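Local coordinates for phage-like element PBSX protein XepA (PDB 6IA5) that is of unknown function, does not seem to be involved in host cell lysis, and assembles as a pentamer of all-beta subunits, at residues 41-46 against 52-57; 85-88 against 92-95; 121-126 against 131-136; 214-219 against 249-254. One frame throughout, in Å; residues are numbered along the deposited sequence.

How the contacts relate
Contacts 1, 2, 3 and 4 follow one another in series along the chain, each closing before the next opens. The first three belong to one beta sandwich of two four-stranded antiparallel sheets, 41-44/133-140/69-76/107-113 and 53-60/118-125/80-87/94-101. Contacts 1 and 3 both span the gap between these sheets, with centres about 6 Å apart, and share neighbouring strands in each. Contact 2 lies within the second sheet, at a hairpin end, its centre about 17 Å from that of contact 1 and 19 Å from that of contact 3; the salt bridge E85-R122 links it to contact 3. Contact 4 belongs to a separate C-terminal beta domain, about 64 to 76 Å away between centres, so the subunit has two distant beta cores.

Contact 1 (41-46 against 52-57); sequences EILTNA and EAYSQL
The methyl group of T44 sits over the middle of the Y54 ring: CG2 lies 3.8 Å from the ring centroid and 5° off its normal, a CH-pi contact in which the methyl meets all six carbons about equally. T44 CB accompanies it, 3.9 Å from Y54 CE1, while the two side chains run past one another in opposite senses. An ST turn helps to set the threonine's rotation. With OG1 trans to the backbone nitrogen (chi1 -178°), the hydroxyl oxygen accepts a straight bond from A46 N, 3.2 Å from OG1, which closes the turn, and CG2 is left to face the ring. One residue earlier, L43 meets the far end of the same tyrosine, its CB 3.6 Å from Y54 OH. Its two methyls reach on to Q56, whose extended side chain crosses the leucine at about a right angle. L43 CD2 is 3.4 Å from Q56 NE2, and CD1 is 3.7 Å from Q56 CD, so the branch packs on the amide group. Strands 41-44 and 53-60 border the two facing sheets of a beta sandwich, and these side chains fill the gap between them at that margin. No hydrogen bond joins the two segments directly. The buried Q56 amide instead works through neighbours: OE1 accepts from Q137 NE2, on a strand of the L43 sheet, and from F121 N, in its own sheet. Apolar and CH-pi packing therefore closes the contact, while the glutamine provides a polar tie between the sheets with its carbonyl oxygen doubly satisfied.

Contact 2 (85-88 against 92-95); sequences EESD and VWTT. With ACT (acetate ion), chain B.
The six-membered ring of W93 carries S87 CB over one face, 3.5 Å from the centroid and 10° off the normal, a CH-pi contact. At its edge, in the ring plane, runs the backbone joining E85 to E86, with E85 O 3.6 Å from CZ3. The indole thus lies against the strand that pairs with its own, and R120 adds a cation-pi interaction. S87 OG, set trans to its backbone nitrogen (chi1 175°), donates to V92 O at 2.7 Å, approaching from above the carbonyl plane, and also accepts from N89 N in the connecting turn. Beyond the tryptophan the strands pair regularly. E86 and T94 form an antiparallel hydrogen-bonded pair, E86 N to T94 O and T94 N to E86 O both spanning 2.9 Å. E85 and T95 are the adjoining non-hydrogen-bonded pair, tied through side chains: T95 OG1 donates to the anti lone pair of E85 OE2 at 2.8 Å. The E85 carboxylate also forms salt bridges to R120 and R122, which probably keep it ionised. An acetate ion, probably from the crystallisation liquor, accepts weak bonds from D88 N and a bond from K116 NZ. Together the segments form the turn end of the hairpin 80-87/94-101; strand 94-101 is outermost within the chain, strand 118-125 flanks 80-87 on its other side, and D88 OD1 accepts from L106 N of a neighbouring subunit.

Contact 3 (121-126 against 131-136); sequences FRYVNG and SEFVLY
The carbonyl oxygen of Y136 lies at the edge of the F121 ring and in its plane, 3.5 Å from CE2, so that it faces the ring hydrogens rather than the pi cloud. This is the one polar atom with a close approach here, and no hydrogen bond links the segments. Beside it, F121 CD2 is 4.1 Å from L135 CD1, the leucine crossing the phenylalanine at a slant. L135 turns its other methyl to the next inward residue of the facing strand, CD2 lying 4.3 Å from Y123 CB. Strands 121-125 and 133-136 run nearly antiparallel, at 158°, with their axes 9.8 Å apart at closest approach. That spacing is of two sheets packed face to face, and the segments belong to opposite layers of the beta sandwich, each donating alternate side chains to its core. The aromatic pair Y123-F133 fills the next level. The far end of F133, its CE1 and CZ atoms, lies over one face of the tyrosine: CZ comes 3.5 Å from Y123 CG and CE1 hovers over the ring centre. Centroids are 4.5 Å apart and the planes meet at 43°, a tilt intermediate between stacked and perpendicular. Both residues hold CG trans to the backbone nitrogen (chi1 -174° for Y123), which sends the rings past each other in opposite directions. L82 of strand 80-87 packs on Y123 and L135, while A76 of strand 69-76 and T44 of strand 41-44 touch F133.

Contact 4 (214-219 against 249-254); sequences VKFWGK and WAFDIK
F216 is the middle ring of a three-part aromatic cluster, meeting F251 with its face and W249 with its edge. The F251 contact is T-shaped: the planes stand at 87° and the centroids are 4.9 Å apart. F251 presents its CE2-CZ edge to the F216 ring, CZ lying above the rim rather than the centre, and CE2 reaches 3.5 Å from F216 CD2. Toward W249 the roles reverse, since F216 now offers its own tip edge to the indole face. Its CZ stops over the indole 3.7 Å from W249 CD2, and the planes are inclined by 57°, a more tilted edge-to-face pair. F216 CG lies beside the backbone nitrogen (chi1 -48°), which brings the ring between the two partners. The indole nitrogen, W249 NE1, is hydrogen-bonded to E247 OE2. Past the cluster, D252 OD1 accepts from K254 N, closing an Asx turn. Strands 211-219 and 247-252 each pair with strand 225-232 in the curled C-terminal sheet; I228 of that strand and M261 of strand 258-267 touch both phenylalanines, and L201 and V203 of strand 200-207 pack on F251.

Contact 1 (41-46 against 52-57)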
loop_
_atom_site.group_PDB
_atom_site.type_symbol
_atom_site.label_atom_id
_atom_site.label_comp_id
_atom_site.label_asym_id
_atom_site.label_seq_id
_atom_site.Cartn_x
_atom_site.Cartn_y
_atom_site.Cartn_z
ATOM N N GLU E 41 25.525 20.303 16.227
ATOM C CA GLU E 41 26.322 21.409 16.736
ATOM C C GLU E 41 25.653 21.901 18.032
ATOM O O GLU E 41 24.428 22.050 18.080
ATOM C CB GLU E 41 26.340 22.530 15.697
ATOM C CG GLU E 41 27.009 23.806 16.203
ATOM C CD GLU E 41 27.026 25.008 15.258
ATOM O OE1 GLU E 41 26.070 25.208 14.478
ATOM O OE2 GLU E 41 27.998 25.743 15.291
ATOM N N ILE E 42 26.449 22.145 19.088
ATOM C CA ILE E 42 25.894 22.846 20.241
ATOM C C ILE E 42 25.835 24.342 19.914
ATOM O O ILE E 42 26.845 24.937 19.570
ATOM C CB ILE E 42 26.614 22.507 21.567
ATOM C CG1 ILE E 42 25.931 23.193 22.756
ATOM C CG2 ILE E 42 28.112 22.824 21.508
ATOM C CD1 ILE E 42 26.414 22.708 24.126
ATOM N N LEU E 43 24.631 24.927 19.955
ATOM C CA LEU E 43 24.466 26.320 19.582
ATOM C C LEU E 43 24.837 27.242 20.746
ATOM O O LEU E 43 25.381 28.322 20.519
ATOM C CB LEU E 43 23.010 26.586 19.192
ATOM C CG LEU E 43 22.486 25.888 17.941
ATOM C CD1 LEU E 43 21.193 26.539 17.513
ATOM C CD2 LEU E 43 23.499 25.945 16.797
ATOM N N THR E 44 24.478 26.835 21.974
ATOM C CA THR E 44 24.722 27.639 23.161
ATOM C C THR E 44 24.629 26.736 24.384
ATOM O O THR E 44 23.878 25.753 24.379
ATOM C CB THR E 44 23.706 28.799 23.259
ATOM O OG1 THR E 44 24.021 29.578 24.418
ATOM C CG2 THR E 44 22.264 28.342 23.367
ATOM N N ASN E 45 25.381 27.078 25.431
ATOM C CA ASN E 45 25.128 26.526 26.752
ATOM C C ASN E 45 25.064 27.631 27.817
ATOM O O ASN E 45 25.226 27.351 29.001
ATOM C CB ASN E 45 26.131 25.441 27.134
ATOM C CG ASN E 45 27.540 25.982 27.292
ATOM O OD1 ASN E 45 27.795 27.158 27.056
ATOM N ND2 ASN E 45 28.457 25.139 27.716
ATOM N N ALA E 46 24.797 28.865 27.394
ATOM C CA ALA E 46 24.745 30.001 28.306
ATOM C C ALA E 46 23.359 30.102 28.942
ATOM O O ALA E 46 22.370 30.307 28.233
ATOM C CB ALA E 46 25.115 31.269 27.559
ATOM N N GLU E 52 14.490 35.883 29.223
ATOM C CA GLU E 52 15.510 36.192 28.233
ATOM C C GLU E 52 15.473 35.155 27.097
ATOM O O GLU E 52 15.182 33.974 27.317
ATOM C CB GLU E 52 16.883 36.197 28.914
ATOM C CG GLU E 52 17.990 36.775 28.053
ATOM C CD GLU E 52 19.396 36.626 28.604
ATOM O OE1 GLU E 52 19.569 36.021 29.700
ATOM O OE2 GLU E 52 20.327 37.119 27.928
ATOM N N ALA E 53 15.784 35.613 25.878
ATOM C CA ALA E 53 15.793 34.784 24.680
ATOM C C ALA E 53 17.220 34.586 24.179
ATOM O O ALA E 53 18.060 35.477 24.298
ATOM C CB ALA E 53 14.946 35.404 23.601
ATOM N N TYR E 54 17.485 33.386 23.645
ATOM C CA TYR E 54 18.630 33.157 22.779
ATOM C C TYR E 54 18.141 33.164 21.326
ATOM O O TYR E 54 17.152 32.513 21.009
ATOM C CB TYR E 54 19.305 31.824 23.128
ATOM C CG TYR E 54 20.228 31.360 22.028
ATOM C CD1 TYR E 54 21.508 31.886 21.894
ATOM C CD2 TYR E 54 19.784 30.454 21.076
ATOM C CE1 TYR E 54 22.340 31.493 20.855
ATOM C CE2 TYR E 54 20.605 30.046 20.034
ATOM C CZ TYR E 54 21.886 30.563 19.929
ATOM O OH TYR E 54 22.668 30.189 18.878
ATOM N N SER E 55 18.831 33.904 20.448
ATOM C CA SER E 55 18.517 33.950 19.028
ATOM C C SER E 55 19.757 33.600 18.230
ATOM O O SER E 55 20.738 34.326 18.272
ATOM C CB SER E 55 18.043 35.305 18.607
ATOM O OG SER E 55 16.662 35.421 18.836
ATOM N N GLN E 56 19.703 32.484 17.506
ATOM C CA GLN E 56 20.802 32.101 16.634
ATOM C C GLN E 56 20.844 33.105 15.486
ATOM O O GLN E 56 19.778 33.524 15.016
ATOM C CB GLN E 56 20.513 30.695 16.071
ATOM C CG GLN E 56 21.636 30.153 15.215
ATOM C CD GLN E 56 21.313 28.788 14.635
ATOM O OE1 GLN E 56 20.142 28.418 14.431
ATOM N NE2 GLN E 56 22.372 28.030 14.365
ATOM N N LEU E 57 22.053 33.448 15.003
ATOM C CA LEU E 57 22.114 34.247 13.783
ATOM C C LEU E 57 21.554 33.425 12.642
ATOM O O LEU E 57 21.758 32.211 12.619
ATOM C CB LEU E 57 23.553 34.682 13.479
ATOM C CG LEU E 57 24.151 35.696 14.462
ATOM C CD1 LEU E 57 25.538 36.132 14.010
ATOM C CD2 LEU E 57 23.250 36.924 14.626
#

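Contact 2 (85-88 against 92-95)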
loop_
_atom_site.group_PDB
_atom_site.type_symbol
_atom_site.label_atom_id
_atom_site.label_comp_id
_atom_site.label_asym_id
_atom_site.label_seq_id
_atom_site.Cartn_x
_atom_site.Cartn_y
_atom_site.Cartn_z
ATOM N N GLU E 85 12.672 28.872 13.048
ATOM C CA GLU E 85 12.126 29.968 12.261
ATOM C C GLU E 85 12.874 30.101 10.940
ATOM O O GLU E 85 14.019 29.665 10.815
ATOM C CB GLU E 85 12.211 31.256 13.083
ATOM C CG GLU E 85 11.622 31.071 14.469
ATOM C CD GLU E 85 11.367 32.359 15.224
ATOM O OE1 GLU E 85 12.350 33.114 15.425
ATOM O OE2 GLU E 85 10.209 32.617 15.566
ATOM N N GLU E 86 12.214 30.740 9.973
ATOM C CA GLU E 86 12.752 30.866 8.633
ATOM C C GLU E 86 12.563 32.298 8.131
ATOM O O GLU E 86 11.655 33.014 8.575
ATOM C CB GLU E 86 12.011 29.912 7.702
ATOM C CG GLU E 86 12.289 28.442 7.991
ATOM C CD GLU E 86 11.638 27.538 6.959
ATOM O OE1 GLU E 86 12.032 27.647 5.748
ATOM O OE2 GLU E 86 10.712 26.774 7.364
ATOM N N SER E 87 13.421 32.691 7.184
ATOM C CA SER E 87 13.377 34.029 6.628
ATOM C C SER E 87 13.946 34.011 5.216
ATOM O O SER E 87 14.961 33.363 4.980
ATOM C CB SER E 87 14.197 34.966 7.495
ATOM O OG SER E 87 14.271 36.265 6.901
ATOM N N ASP E 88 13.318 34.770 4.300
ATOM C CA ASP E 88 13.880 34.947 2.972
ATOM C C ASP E 88 14.863 36.107 2.915
ATOM O O ASP E 88 15.655 36.175 1.978
ATOM C CB ASP E 88 12.801 34.976 1.892
ATOM C CG ASP E 88 12.623 33.586 1.290
ATOM O OD1 ASP E 88 13.676 32.895 1.077
ATOM O OD2 ASP E 88 11.457 33.185 1.095
ATOM N N VAL E 92 13.253 39.535 8.499
ATOM C CA VAL E 92 11.917 39.259 8.999
ATOM C C VAL E 92 11.737 37.739 9.048
ATOM O O VAL E 92 12.003 37.045 8.062
ATOM C CB VAL E 92 10.866 39.957 8.118
ATOM C CG1 VAL E 92 9.446 39.576 8.502
ATOM C CG2 VAL E 92 11.072 41.475 8.106
ATOM N N TRP E 93 11.291 37.241 10.210
ATOM C CA TRP E 93 11.282 35.821 10.550
ATOM C C TRP E 93 9.841 35.332 10.697
ATOM O O TRP E 93 9.015 36.023 11.281
ATOM C CB TRP E 93 12.108 35.589 11.828
ATOM C CG TRP E 93 13.564 35.802 11.545
ATOM C CD1 TRP E 93 14.263 36.976 11.647
ATOM C CD2 TRP E 93 14.495 34.834 11.017
ATOM N NE1 TRP E 93 15.567 36.801 11.248
ATOM C CE2 TRP E 93 15.739 35.494 10.851
ATOM C CE3 TRP E 93 14.411 33.470 10.685
ATOM C CZ2 TRP E 93 16.879 34.837 10.376
ATOM C CZ3 TRP E 93 15.538 32.826 10.203
ATOM C CH2 TRP E 93 16.753 33.502 10.045
ATOM N N THR E 94 9.550 34.135 10.174
ATOM C CA THR E 94 8.304 33.457 10.508
ATOM C C THR E 94 8.626 32.168 11.271
ATOM O O THR E 94 9.677 31.576 11.054
ATOM C CB THR E 94 7.453 33.218 9.255
ATOM O OG1 THR E 94 8.271 32.469 8.357
ATOM C CG2 THR E 94 7.021 34.508 8.587
ATOM N N THR E 95 7.727 31.763 12.173
ATOM C CA THR E 95 7.918 30.581 12.995
ATOM C C THR E 95 7.400 29.362 12.250
ATOM O O THR E 95 6.217 29.328 11.895
ATOM C CB THR E 95 7.148 30.693 14.320
ATOM O OG1 THR E 95 7.610 31.904 14.923
ATOM C CG2 THR E 95 7.443 29.526 15.240
HETATM C C ACT B . 10.134 36.601 5.006
HETATM O O ACT B . 11.189 37.274 4.872
HETATM O OXT ACT B . 10.081 35.461 4.530
HETATM C CH3 ACT B . 8.884 37.098 5.711
#

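Contact 3 (121-126 against 131-136)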
loop_
_atom_site.group_PDB
_atom_site.type_symbol
_atom_site.label_atom_id
_atom_site.label_comp_id
_atom_site.label_asym_id
_atom_site.label_seq_id
_atom_site.Cartn_x
_atom_site.Cartn_y
_atom_site.Cartn_z
ATOM N N PHE E 121 17.277 28.910 15.177
ATOM C CA PHE E 121 16.597 28.584 16.413
ATOM C C PHE E 121 16.514 29.860 17.247
ATOM O O PHE E 121 17.458 30.652 17.282
ATOM C CB PHE E 121 17.381 27.527 17.199
ATOM C CG PHE E 121 17.297 26.121 16.647
ATOM C CD1 PHE E 121 16.636 25.853 15.451
ATOM C CD2 PHE E 121 17.890 25.069 17.328
ATOM C CE1 PHE E 121 16.575 24.554 14.945
ATOM C CE2 PHE E 121 17.839 23.777 16.813
ATOM C CZ PHE E 121 17.189 23.521 15.627
ATOM N N ARG E 122 15.373 30.022 17.919
ATOM C CA ARG E 122 15.188 31.065 18.913
ATOM C C ARG E 122 14.559 30.398 20.131
ATOM O O ARG E 122 13.512 29.762 20.025
ATOM C CB ARG E 122 14.341 32.211 18.334
ATOM C CG ARG E 122 14.093 33.369 19.295
ATOM C CD ARG E 122 13.371 34.549 18.638
ATOM N NE ARG E 122 12.060 34.184 18.108
ATOM C CZ ARG E 122 10.926 34.101 18.809
ATOM N NH1 ARG E 122 10.892 34.450 20.086
ATOM N NH2 ARG E 122 9.823 33.641 18.243
ATOM N N TYR E 123 15.225 30.517 21.281
ATOM C CA TYR E 123 14.757 29.894 22.504
ATOM C C TYR E 123 14.393 30.992 23.509
ATOM O O TYR E 123 15.241 31.822 23.822
ATOM C CB TYR E 123 15.852 29.007 23.096
ATOM C CG TYR E 123 15.371 28.216 24.283
ATOM C CD1 TYR E 123 15.297 28.787 25.549
ATOM C CD2 TYR E 123 14.946 26.905 24.131
ATOM C CE1 TYR E 123 14.824 28.066 26.635
ATOM C CE2 TYR E 123 14.463 26.170 25.206
ATOM C CZ TYR E 123 14.406 26.757 26.464
ATOM O OH TYR E 123 13.924 26.052 27.535
ATOM N N VAL E 124 13.148 30.981 24.004
ATOM C CA VAL E 124 12.706 31.964 24.989
ATOM C C VAL E 124 12.547 31.278 26.344
ATOM O O VAL E 124 11.704 30.390 26.491
ATOM C CB VAL E 124 11.401 32.665 24.566
ATOM C CG1 VAL E 124 10.946 33.697 25.601
ATOM C CG2 VAL E 124 11.513 33.303 23.182
ATOM N N ASN E 125 13.356 31.694 27.330
ATOM C CA ASN E 125 13.270 31.138 28.680
ATOM C C ASN E 125 11.975 31.620 29.343
ATOM O O ASN E 125 11.523 32.729 29.058
ATOM C CB ASN E 125 14.492 31.516 29.525
ATOM C CG ASN E 125 14.514 30.855 30.886
ATOM O OD1 ASN E 125 14.026 29.739 31.049
ATOM N ND2 ASN E 125 15.082 31.538 31.870
ATOM N N GLY E 126 11.379 30.778 30.196
ATOM C CA GLY E 126 10.165 31.134 30.916
ATOM C C GLY E 126 10.472 32.059 32.107
ATOM O O GLY E 126 11.517 32.716 32.139
ATOM N N SER E 131 19.689 27.598 35.480
ATOM C CA SER E 131 21.046 27.362 35.950
ATOM C C SER E 131 21.790 26.423 34.997
ATOM O O SER E 131 23.011 26.388 35.011
ATOM C CB SER E 131 21.067 26.878 37.384
ATOM N N GLU E 132 21.055 25.708 34.131
ATOM C CA GLU E 132 21.662 24.789 33.176
ATOM C C GLU E 132 20.863 24.808 31.873
ATOM O O GLU E 132 19.628 24.738 31.910
ATOM C CB GLU E 132 21.664 23.391 33.801
ATOM C CG GLU E 132 22.514 22.380 33.070
ATOM C CD GLU E 132 22.178 20.946 33.445
ATOM O OE1 GLU E 132 21.496 20.744 34.477
ATOM O OE2 GLU E 132 22.594 20.046 32.701
ATOM N N PHE E 133 21.574 24.909 30.732
ATOM C CA PHE E 133 20.928 24.973 29.422
ATOM C C PHE E 133 21.884 24.514 28.321
ATOM O O PHE E 133 23.009 24.985 28.259
ATOM C CB PHE E 133 20.500 26.415 29.133
ATOM C CG PHE E 133 19.837 26.701 27.802
ATOM C CD1 PHE E 133 18.873 25.848 27.268
ATOM C CD2 PHE E 133 20.156 27.858 27.097
ATOM C CE1 PHE E 133 18.270 26.147 26.050
ATOM C CE2 PHE E 133 19.549 28.150 25.883
ATOM C CZ PHE E 133 18.601 27.297 25.365
ATOM N N VAL E 134 21.422 23.611 27.439
ATOM C CA VAL E 134 22.129 23.278 26.201
ATOM C C VAL E 134 21.106 23.216 25.072
ATOM O O VAL E 134 19.970 22.764 25.272
ATOM C CB VAL E 134 22.921 21.957 26.262
ATOM C CG1 VAL E 134 24.103 22.007 27.216
ATOM C CG2 VAL E 134 22.029 20.762 26.584
ATOM N N LEU E 135 21.538 23.656 23.885
ATOM C CA LEU E 135 20.704 23.641 22.697
ATOM C C LEU E 135 21.525 23.092 21.537
ATOM O O LEU E 135 22.575 23.642 21.225
ATOM C CB LEU E 135 20.242 25.078 22.431
ATOM C CG LEU E 135 19.317 25.268 21.227
ATOM C CD1 LEU E 135 18.069 24.395 21.323
ATOM C CD2 LEU E 135 18.926 26.742 21.110
ATOM N N TYR E 136 21.053 21.991 20.924
ATOM C CA TYR E 136 21.749 21.299 19.838
ATOM C C TYR E 136 20.952 21.403 18.543
ATOM O O TYR E 136 19.716 21.366 18.562
ATOM C CB TYR E 136 21.949 19.808 20.168
ATOM C CG TYR E 136 23.116 19.548 21.093
ATOM C CD1 TYR E 136 23.003 19.731 22.469
ATOM C CD2 TYR E 136 24.351 19.180 20.589
ATOM C CE1 TYR E 136 24.078 19.502 23.321
ATOM C CE2 TYR E 136 25.441 18.941 21.422
ATOM C CZ TYR E 136 25.303 19.126 22.785
ATOM O OH TYR E 136 26.375 18.886 23.588
#

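Contact 4 (214-219 against 249-254)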
loop_
_atom_site.group_PDB
_atom_site.type_symbol
_atom_site.label_atom_id
_atom_site.label_comp_id
_atom_site.label_asym_id
_atom_site.label_seq_id
_atom_site.Cartn_x
_atom_site.Cartn_y
_atom_site.Cartn_z
ATOM N N VAL E 214 -44.872 9.748 -23.313
ATOM C CA VAL E 214 -43.497 9.281 -23.230
ATOM C C VAL E 214 -43.506 7.758 -23.220
ATOM O O VAL E 214 -44.238 7.155 -22.446
ATOM C CB VAL E 214 -42.782 9.836 -21.991
ATOM C CG1 VAL E 214 -41.328 9.366 -21.917
ATOM C CG2 VAL E 214 -42.880 11.353 -21.932
ATOM N N LYS E 215 -42.669 7.159 -24.076
ATOM C CA LYS E 215 -42.538 5.717 -24.157
ATOM C C LYS E 215 -41.153 5.340 -23.657
ATOM O O LYS E 215 -40.177 5.997 -24.014
ATOM C CB LYS E 215 -42.753 5.258 -25.600
ATOM C CG LYS E 215 -42.909 3.758 -25.805
ATOM C CD LYS E 215 -43.470 3.409 -27.174
ATOM C CE LYS E 215 -44.094 2.025 -27.287
ATOM N NZ LYS E 215 -43.446 1.016 -26.416
ATOM N N PHE E 216 -41.088 4.284 -22.829
ATOM C CA PHE E 216 -39.860 3.890 -22.152
ATOM C C PHE E 216 -39.162 2.787 -22.948
ATOM O O PHE E 216 -39.763 1.750 -23.236
ATOM C CB PHE E 216 -40.177 3.379 -20.741
ATOM C CG PHE E 216 -41.100 4.248 -19.915
ATOM C CD1 PHE E 216 -41.084 5.635 -20.029
ATOM C CD2 PHE E 216 -41.967 3.676 -18.985
ATOM C CE1 PHE E 216 -41.911 6.428 -19.235
ATOM C CE2 PHE E 216 -42.793 4.468 -18.197
ATOM C CZ PHE E 216 -42.758 5.842 -18.326
ATOM N N TRP E 217 -37.888 3.014 -23.290
ATOM C CA TRP E 217 -37.159 2.080 -24.135
ATOM C C TRP E 217 -35.803 1.772 -23.518
ATOM O O TRP E 217 -35.177 2.646 -22.932
ATOM C CB TRP E 217 -36.889 2.682 -25.518
ATOM C CG TRP E 217 -38.051 3.032 -26.393
ATOM C CD1 TRP E 217 -38.474 4.292 -26.706
ATOM C CD2 TRP E 217 -38.859 2.135 -27.177
ATOM N NE1 TRP E 217 -39.500 4.240 -27.612
ATOM C CE2 TRP E 217 -39.754 2.933 -27.930
ATOM C CE3 TRP E 217 -38.917 0.744 -27.326
ATOM C CZ2 TRP E 217 -40.701 2.385 -28.799
ATOM C CZ3 TRP E 217 -39.851 0.198 -28.186
ATOM C CH2 TRP E 217 -40.735 1.010 -28.907
ATOM N N GLY E 218 -35.346 0.534 -23.720
ATOM C CA GLY E 218 -33.952 0.178 -23.523
ATOM C C GLY E 218 -33.353 -0.330 -24.835
ATOM O O GLY E 218 -34.084 -0.750 -25.732
ATOM N N LYS E 219 -32.026 -0.254 -24.954
ATOM C CA LYS E 219 -31.345 -0.970 -26.024
ATOM C C LYS E 219 -30.374 -1.959 -25.406
ATOM O O LYS E 219 -29.695 -1.633 -24.435
ATOM C CB LYS E 219 -30.583 -0.018 -26.951
ATOM C CG LYS E 219 -31.470 0.847 -27.825
ATOM C CD LYS E 219 -30.661 1.784 -28.690
ATOM C CE LYS E 219 -31.481 2.469 -29.758
ATOM N NZ LYS E 219 -30.589 3.370 -30.526
ATOM N N TRP E 249 -40.622 7.930 -12.454
ATOM C CA TRP E 249 -40.707 6.515 -12.764
ATOM C C TRP E 249 -39.365 5.873 -12.437
ATOM O O TRP E 249 -38.334 6.388 -12.859
ATOM C CB TRP E 249 -41.050 6.344 -14.243
ATOM C CG TRP E 249 -42.429 6.810 -14.608
ATOM C CD1 TRP E 249 -42.831 8.079 -14.949
ATOM C CD2 TRP E 249 -43.603 5.977 -14.676
ATOM N NE1 TRP E 249 -44.176 8.085 -15.225
ATOM C CE2 TRP E 249 -44.675 6.812 -15.070
ATOM C CE3 TRP E 249 -43.841 4.613 -14.455
ATOM C CZ2 TRP E 249 -45.965 6.311 -15.258
ATOM C CZ3 TRP E 249 -45.117 4.126 -14.629
ATOM C CH2 TRP E 249 -46.165 4.969 -15.029
ATOM N N ALA E 250 -39.406 4.745 -11.714
ATOM C CA ALA E 250 -38.224 4.008 -11.308
ATOM C C ALA E 250 -38.036 2.801 -12.222
ATOM O O ALA E 250 -38.990 2.063 -12.461
ATOM C CB ALA E 250 -38.347 3.596 -9.853
ATOM N N PHE E 251 -36.795 2.597 -12.705
ATOM C CA PHE E 251 -36.495 1.492 -13.610
ATOM C C PHE E 251 -35.303 0.694 -13.095
ATOM O O PHE E 251 -34.337 1.255 -12.579
ATOM C CB PHE E 251 -36.087 2.004 -14.995
ATOM C CG PHE E 251 -37.141 2.820 -15.693
ATOM C CD1 PHE E 251 -37.287 4.176 -15.439
ATOM C CD2 PHE E 251 -38.007 2.213 -16.595
ATOM C CE1 PHE E 251 -38.268 4.917 -16.085
ATOM C CE2 PHE E 251 -38.995 2.949 -17.231
ATOM C CZ PHE E 251 -39.116 4.296 -16.981
ATOM N N ASP E 252 -35.384 -0.621 -13.280
ATOM C CA ASP E 252 -34.257 -1.520 -13.129
ATOM C C ASP E 252 -33.584 -1.633 -14.493
ATOM O O ASP E 252 -34.188 -2.148 -15.430
ATOM C CB ASP E 252 -34.730 -2.886 -12.619
ATOM C CG ASP E 252 -33.660 -3.978 -12.600
ATOM O OD1 ASP E 252 -32.438 -3.652 -12.743
ATOM O OD2 ASP E 252 -34.046 -5.156 -12.420
ATOM N N ILE E 253 -32.332 -1.162 -14.603
ATOM C CA ILE E 253 -31.741 -1.049 -15.932
ATOM C C ILE E 253 -30.534 -1.974 -16.096
ATOM O O ILE E 253 -29.829 -1.874 -17.110
ATOM C CB ILE E 253 -31.402 0.423 -16.255
ATOM C CG1 ILE E 253 -30.389 1.019 -15.269
ATOM C CG2 ILE E 253 -32.681 1.258 -16.359
ATOM C CD1 ILE E 253 -29.885 2.384 -15.689
ATOM N N LYS E 254 -30.288 -2.839 -15.097
ATOM C CA LYS E 254 -29.194 -3.798 -15.150
ATOM C C LYS E 254 -29.263 -4.597 -16.449
ATOM O O LYS E 254 -30.282 -5.201 -16.768
ATOM C CB LYS E 254 -29.250 -4.792 -13.985
ATOM C CG LYS E 254 -28.612 -4.338 -12.681
ATOM C CD LYS E 254 -28.457 -5.462 -11.658
ATOM C CE LYS E 254 -29.678 -6.341 -11.454
ATOM N NZ LYS E 254 -30.892 -5.591 -11.046
#